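Long-range contacts in alkane monooxygenase (Geobacillus thermodenitrificans, PDB 3B9O), which is a luciferase-like flavin monooxygenase with a TIM-barrel fold and a bound flavin mononucleotide: residues Ser217-Pro222 with Glu409-Glu414; Gly114-Met119 with Lys170-Ser175; His20-His25 with Lys301-Glu306. One frame throughout, in Å; residues are numbered along the deposited sequence.

Interaction 1 of 3, residues Ser217-Pro222 with Glu409-Glu414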
loop_
_atom_site.group_PDB
_atom_site.type_symbol
_atom_site.label_atom_id
_atom_site.label_comp_id
_atom_site.label_asym_id
_atom_site.label_seq_id
_atom_site.Cartn_x
_atom_site.Cartn_y
_atom_site.Cartn_z
ATOM N N SER A 217 -20.442 -5.734 -6.824
ATOM C CA SER A 217 -20.191 -4.360 -6.372
ATOM C C SER A 217 -19.547 -3.642 -7.571
ATOM O O SER A 217 -19.238 -4.346 -8.585
ATOM C CB SER A 217 -19.299 -4.409 -5.150
ATOM O OG SER A 217 -18.029 -4.976 -5.513
ATOM N N PRO A 218 -19.357 -2.286 -7.511
ATOM C CA PRO A 218 -18.892 -1.531 -8.698
ATOM C C PRO A 218 -17.618 -2.050 -9.379
ATOM O O PRO A 218 -17.601 -2.199 -10.580
ATOM C CB PRO A 218 -18.715 -0.092 -8.140
ATOM C CG PRO A 218 -19.790 -0.030 -7.109
ATOM C CD PRO A 218 -19.597 -1.343 -6.383
ATOM N N GLN A 219 -16.579 -2.345 -8.606
ATOM C CA GLN A 219 -15.325 -2.876 -9.133
ATOM C C GLN A 219 -15.253 -4.395 -9.177
ATOM O O GLN A 219 -14.359 -4.944 -9.849
ATOM C CB GLN A 219 -14.178 -2.387 -8.266
ATOM C CG GLN A 219 -13.956 -0.896 -8.349
ATOM C CD GLN A 219 -12.715 -0.434 -7.604
ATOM O OE1 GLN A 219 -12.599 -0.604 -6.393
ATOM N NE2 GLN A 219 -11.831 0.200 -8.304
ATOM N N ARG A 220 -16.128 -5.038 -8.394
ATOM C CA ARG A 220 -16.098 -6.461 -8.037
ATOM C C ARG A 220 -14.829 -6.846 -7.281
ATOM O O ARG A 220 -14.900 -7.055 -6.078
ATOM C CB ARG A 220 -16.374 -7.410 -9.236
ATOM C CG ARG A 220 -17.847 -7.418 -9.790
ATOM C CD ARG A 220 -17.809 -8.481 -10.912
ATOM N NE ARG A 220 -19.090 -8.872 -11.484
ATOM C CZ ARG A 220 -19.816 -9.903 -11.060
ATOM N NH1 ARG A 220 -19.414 -10.625 -10.025
ATOM N NH2 ARG A 220 -20.955 -10.214 -11.684
ATOM N N THR A 221 -13.691 -6.987 -7.977
ATOM C CA THR A 221 -12.385 -7.175 -7.336
ATOM C C THR A 221 -11.811 -5.773 -7.000
ATOM O O THR A 221 -11.795 -4.885 -7.870
ATOM C CB THR A 221 -11.423 -7.982 -8.244
ATOM O OG1 THR A 221 -11.994 -9.273 -8.513
ATOM C CG2 THR A 221 -10.027 -8.098 -7.645
ATOM N N PRO A 222 -11.336 -5.566 -5.753
ATOM C CA PRO A 222 -10.655 -4.273 -5.425
ATOM C C PRO A 222 -9.431 -4.086 -6.349
ATOM O O PRO A 222 -8.881 -5.080 -6.859
ATOM C CB PRO A 222 -10.174 -4.474 -3.980
ATOM C CG PRO A 222 -11.023 -5.562 -3.423
ATOM C CD PRO A 222 -11.340 -6.485 -4.609
ATOM N N GLU A 409 -14.323 11.138 -13.139
ATOM C CA GLU A 409 -15.376 10.404 -12.457
ATOM C C GLU A 409 -15.247 8.908 -12.645
ATOM O O GLU A 409 -14.656 8.410 -13.633
ATOM C CB GLU A 409 -16.802 10.886 -12.764
ATOM C CG GLU A 409 -17.766 10.642 -11.547
ATOM C CD GLU A 409 -17.892 11.861 -10.584
ATOM O OE1 GLU A 409 -17.213 12.900 -10.800
ATOM O OE2 GLU A 409 -18.677 11.763 -9.607
ATOM N N GLY A 410 -15.728 8.199 -11.637
ATOM C CA GLY A 410 -15.781 6.767 -11.712
ATOM C C GLY A 410 -15.140 6.088 -10.512
ATOM O O GLY A 410 -14.745 6.714 -9.520
ATOM N N THR A 411 -15.061 4.781 -10.629
ATOM C CA THR A 411 -14.365 3.957 -9.646
ATOM C C THR A 411 -12.851 4.280 -9.597
ATOM O O THR A 411 -12.286 4.957 -10.486
ATOM C CB THR A 411 -14.540 2.463 -10.019
ATOM O OG1 THR A 411 -13.995 2.261 -11.319
ATOM C CG2 THR A 411 -16.007 2.050 -10.033
ATOM N N TYR A 412 -12.184 3.795 -8.560
ATOM C CA TYR A 412 -10.727 3.951 -8.486
ATOM C C TYR A 412 -10.046 3.269 -9.692
ATOM O O TYR A 412 -9.099 3.829 -10.279
ATOM C CB TYR A 412 -10.216 3.386 -7.140
ATOM C CG TYR A 412 -8.727 3.542 -6.904
ATOM C CD1 TYR A 412 -8.033 4.685 -7.340
ATOM C CD2 TYR A 412 -8.013 2.564 -6.201
ATOM C CE1 TYR A 412 -6.637 4.816 -7.134
ATOM C CE2 TYR A 412 -6.612 2.707 -5.947
ATOM C CZ TYR A 412 -5.951 3.835 -6.411
ATOM O OH TYR A 412 -4.596 3.974 -6.190
ATOM N N ARG A 413 -10.505 2.084 -10.088
ATOM C CA ARG A 413 -9.872 1.450 -11.264
ATOM C C ARG A 413 -9.965 2.354 -12.515
ATOM O O ARG A 413 -9.024 2.434 -13.328
ATOM C CB ARG A 413 -10.405 0.029 -11.541
ATOM C CG ARG A 413 -9.726 -0.656 -12.784
ATOM C CD ARG A 413 -9.317 -2.109 -12.544
ATOM N NE ARG A 413 -10.431 -2.731 -11.979
ATOM C CZ ARG A 413 -10.596 -3.488 -10.887
ATOM N NH1 ARG A 413 -9.684 -4.065 -10.098
ATOM N NH2 ARG A 413 -11.853 -3.731 -10.674
ATOM N N GLU A 414 -11.082 3.049 -12.653
ATOM C CA GLU A 414 -11.239 3.996 -13.780
ATOM C C GLU A 414 -10.330 5.231 -13.671
ATOM O O GLU A 414 -9.795 5.693 -14.688
ATOM C CB GLU A 414 -12.692 4.391 -13.918
ATOM C CG GLU A 414 -13.571 3.269 -14.461
ATOM C CD GLU A 414 -15.038 3.602 -14.314
ATOM O OE1 GLU A 414 -15.558 3.584 -13.184
ATOM O OE2 GLU A 414 -15.664 3.904 -15.349
#

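Interaction 2 of 3, residues Gly114-Met119 with Lys170-Ser175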
loop_
_atom_site.group_PDB
_atom_site.type_symbol
_atom_site.label_atom_id
_atom_site.label_comp_id
_atom_site.label_asym_id
_atom_site.label_seq_id
_atom_site.Cartn_x
_atom_site.Cartn_y
_atom_site.Cartn_z
ATOM N N GLY A 114 -13.918 -14.770 4.563
ATOM C CA GLY A 114 -14.239 -13.616 5.415
ATOM C C GLY A 114 -13.684 -12.325 4.818
ATOM O O GLY A 114 -14.375 -11.294 4.803
ATOM N N HIS A 115 -12.454 -12.393 4.297
ATOM C CA HIS A 115 -11.867 -11.293 3.569
ATOM C C HIS A 115 -12.665 -10.884 2.325
ATOM O O HIS A 115 -12.806 -9.687 2.015
ATOM C CB HIS A 115 -10.420 -11.578 3.161
ATOM C CG HIS A 115 -9.720 -10.366 2.631
ATOM N ND1 HIS A 115 -9.203 -10.297 1.357
ATOM C CD2 HIS A 115 -9.524 -9.145 3.186
ATOM C CE1 HIS A 115 -8.668 -9.106 1.169
ATOM N NE2 HIS A 115 -8.852 -8.388 2.264
ATOM N N ALA A 116 -13.174 -11.867 1.588
ATOM C CA ALA A 116 -13.877 -11.544 0.374
ATOM C C ALA A 116 -15.125 -10.717 0.669
ATOM O O ALA A 116 -15.391 -9.735 -0.030
ATOM C CB ALA A 116 -14.230 -12.828 -0.427
ATOM N N ARG A 117 -15.871 -11.112 1.694
ATOM C CA ARG A 117 -17.062 -10.378 2.119
ATOM C C ARG A 117 -16.666 -8.969 2.615
ATOM O O ARG A 117 -17.362 -8.023 2.297
ATOM C CB ARG A 117 -17.848 -11.093 3.213
ATOM C CG ARG A 117 -19.120 -10.287 3.640
ATOM C CD ARG A 117 -20.026 -11.040 4.580
ATOM N NE ARG A 117 -19.483 -10.965 5.927
ATOM C CZ ARG A 117 -20.202 -11.093 7.029
ATOM N NH1 ARG A 117 -21.511 -11.345 6.947
ATOM N NH2 ARG A 117 -19.607 -10.998 8.207
ATOM N N ARG A 118 -15.591 -8.849 3.391
ATOM C CA ARG A 118 -15.133 -7.525 3.870
ATOM C C ARG A 118 -14.828 -6.560 2.715
ATOM O O ARG A 118 -15.229 -5.376 2.751
ATOM C CB ARG A 118 -13.884 -7.616 4.791
ATOM C CG ARG A 118 -14.186 -8.106 6.235
ATOM C CD ARG A 118 -12.953 -7.938 7.103
ATOM N NE ARG A 118 -13.197 -8.599 8.388
ATOM C CZ ARG A 118 -12.986 -9.883 8.633
ATOM N NH1 ARG A 118 -12.459 -10.678 7.700
ATOM N NH2 ARG A 118 -13.285 -10.364 9.834
ATOM N N MET A 119 -14.080 -7.048 1.722
ATOM C CA MET A 119 -13.696 -6.234 0.559
ATOM C C MET A 119 -14.894 -5.912 -0.322
ATOM O O MET A 119 -15.006 -4.800 -0.833
ATOM C CB MET A 119 -12.601 -6.922 -0.272
ATOM C CG MET A 119 -11.271 -7.067 0.458
ATOM S SD MET A 119 -10.623 -5.493 1.073
ATOM C CE MET A 119 -11.088 -5.551 2.732
ATOM N N LYS A 170 -12.528 -15.917 -7.731
ATOM C CA LYS A 170 -13.749 -16.724 -8.005
ATOM C C LYS A 170 -14.993 -16.155 -7.317
ATOM O O LYS A 170 -16.014 -15.989 -7.944
ATOM C CB LYS A 170 -13.554 -18.174 -7.599
ATOM C CG LYS A 170 -12.555 -18.936 -8.513
ATOM C CD LYS A 170 -12.105 -20.233 -7.819
ATOM C CE LYS A 170 -11.074 -20.891 -8.732
ATOM N NZ LYS A 170 -10.834 -22.285 -8.357
ATOM N N LEU A 171 -14.882 -15.852 -6.033
ATOM C CA LEU A 171 -15.967 -15.176 -5.284
ATOM C C LEU A 171 -16.430 -13.845 -5.891
ATOM O O LEU A 171 -17.622 -13.598 -6.124
ATOM C CB LEU A 171 -15.552 -15.000 -3.796
ATOM C CG LEU A 171 -15.299 -16.303 -3.010
ATOM C CD1 LEU A 171 -14.672 -16.026 -1.651
ATOM C CD2 LEU A 171 -16.627 -17.146 -2.865
ATOM N N TRP A 172 -15.467 -12.986 -6.171
ATOM C CA TRP A 172 -15.756 -11.638 -6.618
ATOM C C TRP A 172 -16.250 -11.503 -8.053
ATOM O O TRP A 172 -17.047 -10.629 -8.324
ATOM C CB TRP A 172 -14.510 -10.769 -6.454
ATOM C CG TRP A 172 -14.149 -10.471 -5.029
ATOM C CD1 TRP A 172 -15.011 -10.310 -3.986
ATOM C CD2 TRP A 172 -12.836 -10.184 -4.522
ATOM N NE1 TRP A 172 -14.311 -9.992 -2.842
ATOM C CE2 TRP A 172 -12.979 -9.883 -3.144
ATOM C CE3 TRP A 172 -11.543 -10.171 -5.094
ATOM C CZ2 TRP A 172 -11.876 -9.612 -2.316
ATOM C CZ3 TRP A 172 -10.451 -9.888 -4.291
ATOM C CH2 TRP A 172 -10.622 -9.602 -2.903
ATOM N N GLU A 173 -15.742 -12.358 -8.946
ATOM C CA GLU A 173 -15.935 -12.244 -10.388
ATOM C C GLU A 173 -16.884 -13.295 -10.917
ATOM O O GLU A 173 -17.590 -13.054 -11.886
ATOM C CB GLU A 173 -14.610 -12.424 -11.148
ATOM C CG GLU A 173 -13.497 -11.380 -10.831
ATOM C CD GLU A 173 -13.852 -9.995 -11.356
ATOM O OE1 GLU A 173 -13.430 -9.014 -10.728
ATOM O OE2 GLU A 173 -14.542 -9.903 -12.387
ATOM N N GLY A 174 -16.875 -14.461 -10.303
ATOM C CA GLY A 174 -17.593 -15.607 -10.897
ATOM C C GLY A 174 -18.840 -16.141 -10.181
ATOM O O GLY A 174 -19.688 -16.839 -10.782
ATOM N N SER A 175 -18.963 -15.865 -8.895
ATOM C CA SER A 175 -20.040 -16.482 -8.152
ATOM C C SER A 175 -21.425 -15.939 -8.523
ATOM O O SER A 175 -22.362 -16.714 -8.777
ATOM C CB SER A 175 -19.746 -16.391 -6.673
ATOM O OG SER A 175 -20.791 -16.951 -5.902
#

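Interaction 3 of 3, residues His20-His25 with Lys301-Glu306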
loop_
_atom_site.group_PDB
_atom_site.type_symbol
_atom_site.label_atom_id
_atom_site.label_comp_id
_atom_site.label_asym_id
_atom_site.label_seq_id
_atom_site.Cartn_x
_atom_site.Cartn_y
_atom_site.Cartn_z
ATOM N N HIS A 20 10.924 7.054 12.534
ATOM C CA HIS A 20 10.962 6.762 13.987
ATOM C C HIS A 20 11.583 7.836 14.836
ATOM O O HIS A 20 12.531 8.497 14.419
ATOM C CB HIS A 20 11.455 5.341 14.204
ATOM C CG HIS A 20 10.534 4.348 13.563
ATOM N ND1 HIS A 20 10.900 3.542 12.502
ATOM C CD2 HIS A 20 9.225 4.114 13.784
ATOM C CE1 HIS A 20 9.862 2.814 12.135
ATOM N NE2 HIS A 20 8.829 3.147 12.895
ATOM N N GLY A 21 10.929 8.122 15.965
ATOM C CA GLY A 21 11.345 9.189 16.844
ATOM C C GLY A 21 10.558 10.472 16.657
ATOM O O GLY A 21 10.527 11.320 17.557
ATOM N N LEU A 22 9.938 10.635 15.488
ATOM C CA LEU A 22 9.281 11.886 15.148
ATOM C C LEU A 22 8.001 12.205 15.908
ATOM O O LEU A 22 7.590 13.351 15.913
ATOM C CB LEU A 22 9.081 12.059 13.626
ATOM C CG LEU A 22 10.380 12.800 13.355
ATOM C CD1 LEU A 22 11.527 11.882 12.923
ATOM C CD2 LEU A 22 10.273 14.094 12.667
ATOM N N TRP A 23 7.404 11.201 16.543
ATOM C CA TRP A 23 6.177 11.397 17.347
ATOM C C TRP A 23 6.373 12.520 18.372
ATOM O O TRP A 23 5.423 13.231 18.729
ATOM C CB TRP A 23 5.759 10.093 18.038
ATOM C CG TRP A 23 6.696 9.572 19.080
ATOM C CD1 TRP A 23 7.704 8.649 18.893
ATOM C CD2 TRP A 23 6.699 9.886 20.495
ATOM N NE1 TRP A 23 8.322 8.371 20.092
ATOM C CE2 TRP A 23 7.724 9.107 21.092
ATOM C CE3 TRP A 23 5.930 10.744 21.314
ATOM C CZ2 TRP A 23 8.020 9.176 22.470
ATOM C CZ3 TRP A 23 6.215 10.791 22.693
ATOM C CH2 TRP A 23 7.264 10.036 23.241
ATOM N N ARG A 24 7.630 12.693 18.803
ATOM C CA ARG A 24 8.038 13.786 19.713
ATOM C C ARG A 24 7.992 15.213 19.160
ATOM O O ARG A 24 7.940 16.187 19.920
ATOM C CB ARG A 24 9.436 13.503 20.238
ATOM C CG ARG A 24 9.547 12.194 21.006
ATOM C CD ARG A 24 11.019 11.873 21.338
ATOM N NE ARG A 24 11.836 11.528 20.156
ATOM C CZ ARG A 24 13.169 11.550 20.134
ATOM N NH1 ARG A 24 13.848 11.945 21.215
ATOM N NH2 ARG A 24 13.836 11.191 19.045
ATOM N N HIS A 25 8.069 15.356 17.847
ATOM C CA HIS A 25 8.081 16.675 17.234
ATOM C C HIS A 25 6.830 17.499 17.639
ATOM O O HIS A 25 5.713 16.991 17.617
ATOM C CB HIS A 25 8.202 16.543 15.717
ATOM C CG HIS A 25 8.445 17.844 15.027
ATOM N ND1 HIS A 25 9.702 18.234 14.601
ATOM C CD2 HIS A 25 7.608 18.860 14.718
ATOM C CE1 HIS A 25 9.613 19.422 14.030
ATOM N NE2 HIS A 25 8.356 19.820 14.087
ATOM N N LYS A 301 16.930 16.242 14.239
ATOM C CA LYS A 301 17.026 16.274 15.718
ATOM C C LYS A 301 16.206 15.160 16.418
ATOM O O LYS A 301 16.642 14.576 17.424
ATOM C CB LYS A 301 16.580 17.661 16.199
ATOM C CG LYS A 301 16.315 17.808 17.682
ATOM C CD LYS A 301 15.758 19.210 18.011
ATOM C CE LYS A 301 15.423 19.360 19.503
ATOM N NZ LYS A 301 15.153 20.812 19.819
ATOM N N TYR A 302 15.027 14.858 15.868
ATOM C CA TYR A 302 14.107 13.831 16.416
ATOM C C TYR A 302 14.260 12.419 15.863
ATOM O O TYR A 302 13.627 11.504 16.384
ATOM C CB TYR A 302 12.636 14.271 16.236
ATOM C CG TYR A 302 12.322 15.512 17.007
ATOM C CD1 TYR A 302 12.454 16.763 16.418
ATOM C CD2 TYR A 302 11.938 15.447 18.354
ATOM C CE1 TYR A 302 12.187 17.921 17.133
ATOM C CE2 TYR A 302 11.690 16.623 19.096
ATOM C CZ TYR A 302 11.800 17.836 18.469
ATOM O OH TYR A 302 11.529 18.990 19.144
ATOM N N TRP A 303 15.102 12.232 14.836
ATOM C CA TRP A 303 15.283 10.919 14.203
ATOM C C TRP A 303 15.899 9.989 15.219
ATOM O O TRP A 303 16.977 10.298 15.758
ATOM C CB TRP A 303 16.208 11.044 13.008
ATOM C CG TRP A 303 16.269 9.891 12.018
ATOM C CD1 TRP A 303 17.291 8.971 11.870
ATOM C CD2 TRP A 303 15.329 9.614 10.974
ATOM N NE1 TRP A 303 17.010 8.123 10.827
ATOM C CE2 TRP A 303 15.821 8.504 10.251
ATOM C CE3 TRP A 303 14.099 10.180 10.593
ATOM C CZ2 TRP A 303 15.132 7.960 9.156
ATOM C CZ3 TRP A 303 13.411 9.634 9.502
ATOM C CH2 TRP A 303 13.936 8.538 8.798
ATOM N N SER A 304 15.201 8.879 15.501
ATOM C CA SER A 304 15.622 7.961 16.553
ATOM C C SER A 304 16.282 6.741 15.966
ATOM O O SER A 304 15.616 5.850 15.450
ATOM C CB SER A 304 14.462 7.513 17.443
ATOM O OG SER A 304 14.954 6.641 18.459
ATOM N N LEU A 305 17.607 6.701 16.070
ATOM C CA LEU A 305 18.382 5.556 15.596
ATOM C C LEU A 305 17.851 4.223 16.143
ATOM O O LEU A 305 17.763 3.241 15.414
ATOM C CB LEU A 305 19.869 5.741 15.943
ATOM C CG LEU A 305 20.904 4.876 15.211
ATOM C CD1 LEU A 305 21.393 3.751 16.064
ATOM C CD2 LEU A 305 20.422 4.360 13.832
ATOM N N GLU A 306 17.512 4.193 17.431
ATOM C CA GLU A 306 17.067 2.967 18.074
ATOM C C GLU A 306 15.722 2.440 17.511
ATOM O O GLU A 306 15.549 1.238 17.284
ATOM C CB GLU A 306 17.007 3.203 19.588
ATOM C CG GLU A 306 17.307 1.969 20.418
ATOM C CD GLU A 306 18.792 1.531 20.444
ATOM O OE1 GLU A 306 19.053 0.409 20.898
ATOM O OE2 GLU A 306 19.687 2.263 20.014
#

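Interaction 1 of 3, residues Ser217-Pro222 with Glu409-Glu414
Gln-219 lays its aliphatic chain against Thr-411, the two side chains sliding past each other in opposite directions, with Gln-219 CG 3.8 Å from Thr-411 CB. The methyl of Thr-411 also meets the ring of Pro-218, Thr-411 CG2 lying 3.9 Å from Pro-218 CB, which closes a small apolar patch on the loop that leads into strand 223-227. Beyond this patch the contact turns polar. Arg-413 sends CG anti to its own backbone N (chi1 -179°) and then bends, and the guanidinium ends beside the Thr-221 carbonyl. It grips that one oxygen end-on with two nitrogens: NH2 to Thr-221 O is 3.0 Å and lies in the carbonyl plane, whereas NH1 to Thr-221 O is 3.2 Å and approaches from above it. Thr-221 O itself sits close to the guanidinium plane. The Gln-219 carbonyl oxygen stands 2.9 Å from Arg-413 NH2 at the edge of the same group. Arg-413 NH1 has a second, charged partner in Glu-242, and Thr-221 OG1 turns to Glu-173.

The 409-414 side of the contact is a helix start. Thr-411 is the N-cap of helix 412-417 and forms a capping box with Glu-414: Glu-414 N donates to Thr-411 OG1 (3.3 Å), while Glu-414 OE1 takes the backbone N of Thr-411 at 2.9 Å and its hydroxyl as well. A buried arginine held by a carbonyl and a carboxylate thus ties the C-terminal helix to the barrel loop, and the neighbouring Glu-242 would be expected to stabilise its positive charge.

Interaction 2 of 3, residues Gly114-Met119 with Lys170-Ser175
The indole NE1 of Trp-172 donates to Ala-116 O at 3.0 Å, in a nearly straight bond (174° at the hydrogen). The oxygen lies at the edge of the indole, in its ring plane, while the nitrogen comes in well to one side of the C=O direction and tilted from the carbonyl plane. A backbone carbonyl inside helix 112-125 therefore accepts a side-chain bond from the neighbouring helix. Trp-172 CG stands anti to the carbonyl carbon (chi1 -70°), beside the backbone N, and the ring reaches across to the other helix from there.

Around the polar bond the packing is apolar. Ala-116 CB presses on Leu-171 CD1 at 3.5 Å, tighter than usual for two carbons, and lies 3.7 Å from Trp-172 NE1. Farther along the helix, Met-119 and the indole lie side by side and point the same way, with Met-119 CB 3.5 Å from Trp-172 CZ2 and Met-119 CG following at 3.8 Å from the same carbon.

Both segments belong to helices of the TIM barrel: helix 112-125 links strands 100-106 and 130-135, and helix 154-174 comes later, before strand 223-227. The axes of the two short segments approach to 10.3 Å and make an angle of 45°. Ala-116 and Leu-171 have the closest CA atoms across the two segments. Near its C-terminal end the second helix widens into a pi-type turn at 170-174. The ring of Trp-172 also meets His-212, with the planes steeply inclined, and touches Pro-222 of the loop before strand 223-227.

Interaction 3 of 3, residues His20-His25 with Lys301-Glu306
Ser-304 N donates to His-20 O at 2.9 Å, the nitrogen standing above the carbonyl plane (40° out of it). One residue on, Gly-21 CA lies 3.3 Å from Tyr-302 O in a CA-H...O contact and packs on Ser-304 CB; a side chain at Gly-21 would collide with both. Tyr-302 O also receives a weak bond from Arg-24 NH2, 2.7 Å but bent to 127° at the hydrogen. The same guanidinium is better placed toward its own segment: Arg-24 NE donates to Gly-21 O at 2.9 Å, in the carbonyl plane and on a lone pair.

Residues 22-24 form a 3-10 turn in the loop after the first barrel strand, 6-12, and this turn sits against the join between helices 289-302 and 305-316, where Ser-304 is the N-cap. Ser-304 OG is taken by Glu-76 and Trp-303 NE1 by the carbonyl of Met-341.

The ring of Tyr-302 packs beside the turn. His-25 CA stands over its centre, 4.0 Å from the centroid, in a CH-pi contact, and the imidazole edge is directed at the same ring in an offset edge-to-face pair, planes 64° apart. Leu-22 crosses Tyr-302 at about a right angle and brings CD1 to 3.9 Å from Trp-303 CE3. The imidazole of His-20 meets the rings of His-308 and His-311, and its NE2 makes a weak hydrogen bond to Gly-16 O.

Interactions 1 and 2 are neighbours, their centres 14 Å apart, and touch at one junction: Thr-221 OG1 lies 2.7 Å from Glu-173 OE1, a probable hydrogen bond, and Arg-220 NH1 lies 2.9 Å from Trp-172 O, another. Pro-222 packs on the Trp-172 ring as well, so the indole and its helix end are set between helix 112-125 and the barrel loop. Interaction 3 lies across the chain's centre, its nearest atoms about 23 Å from interaction 1 and about 24 Å from interaction 2 (centres 39 and 41 Å apart). The bound flavin mononucleotide is about 11 Å from the side chain of His-20 and about 13 Å from that of His-115.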